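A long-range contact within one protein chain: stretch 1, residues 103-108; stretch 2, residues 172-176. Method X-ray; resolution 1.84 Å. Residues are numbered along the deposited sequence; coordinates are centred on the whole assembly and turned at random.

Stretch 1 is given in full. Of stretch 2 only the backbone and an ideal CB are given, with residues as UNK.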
# COMPACT_ATOMS: atom_id res chain seq x y z
N VAL A 103 -6.49 14.44 -8.34
CA VAL A 103 -5.99 13.07 -8.29
C VAL A 103 -6.33 12.41 -9.63
O VAL A 103 -7.50 12.14 -9.91
CB VAL A 103 -6.59 12.29 -7.12
CG1 VAL A 103 -6.02 10.88 -7.08
CG2 VAL A 103 -6.32 13.02 -5.81
N LYS A 104 -5.31 12.16 -10.45
CA LYS A 104 -5.52 11.64 -11.79
C LYS A 104 -5.27 10.14 -11.91
O LYS A 104 -5.75 9.53 -12.87
CB LYS A 104 -4.61 12.37 -12.79
CG LYS A 104 -4.69 13.88 -12.72
CD LYS A 104 -6.11 14.38 -12.96
CE LYS A 104 -6.18 15.89 -12.91
NZ LYS A 104 -7.57 16.39 -13.09
N ILE A 105 -4.54 9.54 -10.97
CA ILE A 105 -4.16 8.13 -11.06
C ILE A 105 -4.37 7.48 -9.69
O ILE A 105 -3.96 8.04 -8.67
CB ILE A 105 -2.70 7.96 -11.52
CG1 ILE A 105 -2.55 8.44 -12.97
CG2 ILE A 105 -2.27 6.51 -11.40
CD1 ILE A 105 -1.14 8.30 -13.51
N LEU A 106 -5.01 6.32 -9.68
CA LEU A 106 -5.20 5.52 -8.48
C LEU A 106 -4.39 4.23 -8.59
O LEU A 106 -4.50 3.52 -9.60
CB LEU A 106 -6.68 5.20 -8.26
CG LEU A 106 -7.60 6.36 -7.89
CD1 LEU A 106 -9.05 5.90 -7.92
CD2 LEU A 106 -7.25 6.92 -6.52
N LEU A 107 -3.60 3.94 -7.57
CA LEU A 107 -2.82 2.71 -7.49
C LEU A 107 -3.23 1.93 -6.25
O LEU A 107 -4.01 2.41 -5.42
CB LEU A 107 -1.31 3.01 -7.46
CG LEU A 107 -0.77 3.88 -8.60
CD1 LEU A 107 0.72 4.11 -8.43
CD2 LEU A 107 -1.07 3.25 -9.95
N HIS A 108 -2.70 0.72 -6.13
CA HIS A 108 -3.08 -0.17 -5.04
C HIS A 108 -1.86 -0.95 -4.56
O HIS A 108 -0.89 -1.15 -5.30
CB HIS A 108 -4.17 -1.16 -5.47
CG HIS A 108 -3.70 -2.19 -6.46
ND1 HIS A 108 -2.95 -3.28 -6.10
CD2 HIS A 108 -3.89 -2.28 -7.80
CE1 HIS A 108 -2.68 -4.00 -7.17
NE2 HIS A 108 -3.24 -3.42 -8.22
N UNK A 172 6.17 1.34 -15.42
CA UNK A 172 6.26 2.69 -14.88
C UNK A 172 4.93 3.42 -15.01
O UNK A 172 4.16 3.18 -15.94
CB UNK A 172 7.36 3.48 -15.59
N UNK A 173 4.67 4.31 -14.06
CA UNK A 173 3.48 5.15 -14.05
C UNK A 173 3.94 6.60 -14.12
O UNK A 173 4.68 7.06 -13.24
CB UNK A 173 2.62 4.90 -12.81
N UNK A 174 3.52 7.31 -15.16
CA UNK A 174 3.95 8.68 -15.40
C UNK A 174 2.76 9.62 -15.32
O UNK A 174 1.69 9.33 -15.87
CB UNK A 174 4.64 8.80 -16.76
N UNK A 175 2.95 10.75 -14.63
CA UNK A 175 1.91 11.77 -14.52
C UNK A 175 2.63 13.10 -14.29
O UNK A 175 2.99 13.43 -13.16
CB UNK A 175 0.92 11.46 -13.40
N UNK A 176 2.82 13.86 -15.38
CA UNK A 176 3.61 15.07 -15.31
C UNK A 176 5.04 14.80 -14.90
O UNK A 176 5.75 14.05 -15.58
CB UNK A 176 2.97 16.06 -14.33

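The two stretches run as nearly antiparallel strands, their directions 165° apart and their axes approaching no closer than 8.5 Å. No hydrogen bond links them, so whatever holds them together must come from side chains reaching across the gap. What stretch 1 offers is largely apolar: the methyl groups of Ile 105 and Leu 107, with the aliphatic part of Lys 104 beside them.

Position 172 has extended backbone angles (phi -104°, psi 149°), and its CB finds nothing of stretch 1 within 5.5 Å. Stretch 1 therefore sets no demand here, and polar or apolar residues would serve equally well. The deposited residue is Gln 172, which makes no contact with stretch 1; its OE1 is hydrogen-bonded elsewhere in the structure.

At position 173 the CA-to-CB bond points toward stretch 1. The CB lies 4.8 Å from Leu 107 CD1 and 5.1 Å from Ile 105 CD1, too far for direct contact but close enough for one or two further carbons to close the distance. With only methyl groups nearby and no polar partner among them, valine, isoleucine, leucine or methionine would be plausible. The residue is Ile 173, with both chi angles in m. Its branching at CB sends one arm to each neighbour: CG2 packs 3.6 Å from Ile 105 CD1, while CG1 lies 4.2 Å from Leu 107 CD2, a looser contact.

The alternation of the strand turns the CB of position 174 away, with nothing of stretch 1 within 5.5 Å, so many residues could be accommodated as far as this contact is concerned. It is Ala 174, whose methyl group takes no part; the backbone still does, with Ala 174 O 3.8 Å from Ile 105 CD1.

Position 175 faces stretch 1 again, opposite Ile 105 in the register. Its CB already touches Ile 105 CD1 at 3.8 Å, and the CB of Lys 104 lies farther along the same side. An apolar chain long enough to extend that way would suit, leucine or methionine among them. Leu 175 fills the place. Its CB packs against Ile 105 CD1, and its CD2 reaches to 3.7 Å from Lys 104 CB, meeting the aliphatic base of a side chain whose end leads away.

Position 176 lies beyond the strand and out of reach of stretch 1. Its positive phi (62°, with psi -121°) by itself favours glycine, and the residue is Gly 176.

Stretch 2 (172-176) QIALG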
# COMPACT_ATOMS: atom_id res chain seq x y z
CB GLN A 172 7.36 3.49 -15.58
CG GLN A 172 8.77 3.11 -15.15
CD GLN A 172 9.83 3.95 -15.84
OE1 GLN A 172 9.56 5.08 -16.26
NE2 GLN A 172 11.03 3.41 -15.96
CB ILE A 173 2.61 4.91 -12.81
CG1 ILE A 173 1.96 3.52 -12.87
CG2 ILE A 173 1.55 5.99 -12.67
CD1 ILE A 173 0.89 3.39 -13.94
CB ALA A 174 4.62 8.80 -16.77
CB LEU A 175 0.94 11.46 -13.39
CG LEU A 175 -0.25 12.42 -13.25
CD1 LEU A 175 -1.18 12.29 -14.44
CD2 LEU A 175 -0.99 12.17 -11.95
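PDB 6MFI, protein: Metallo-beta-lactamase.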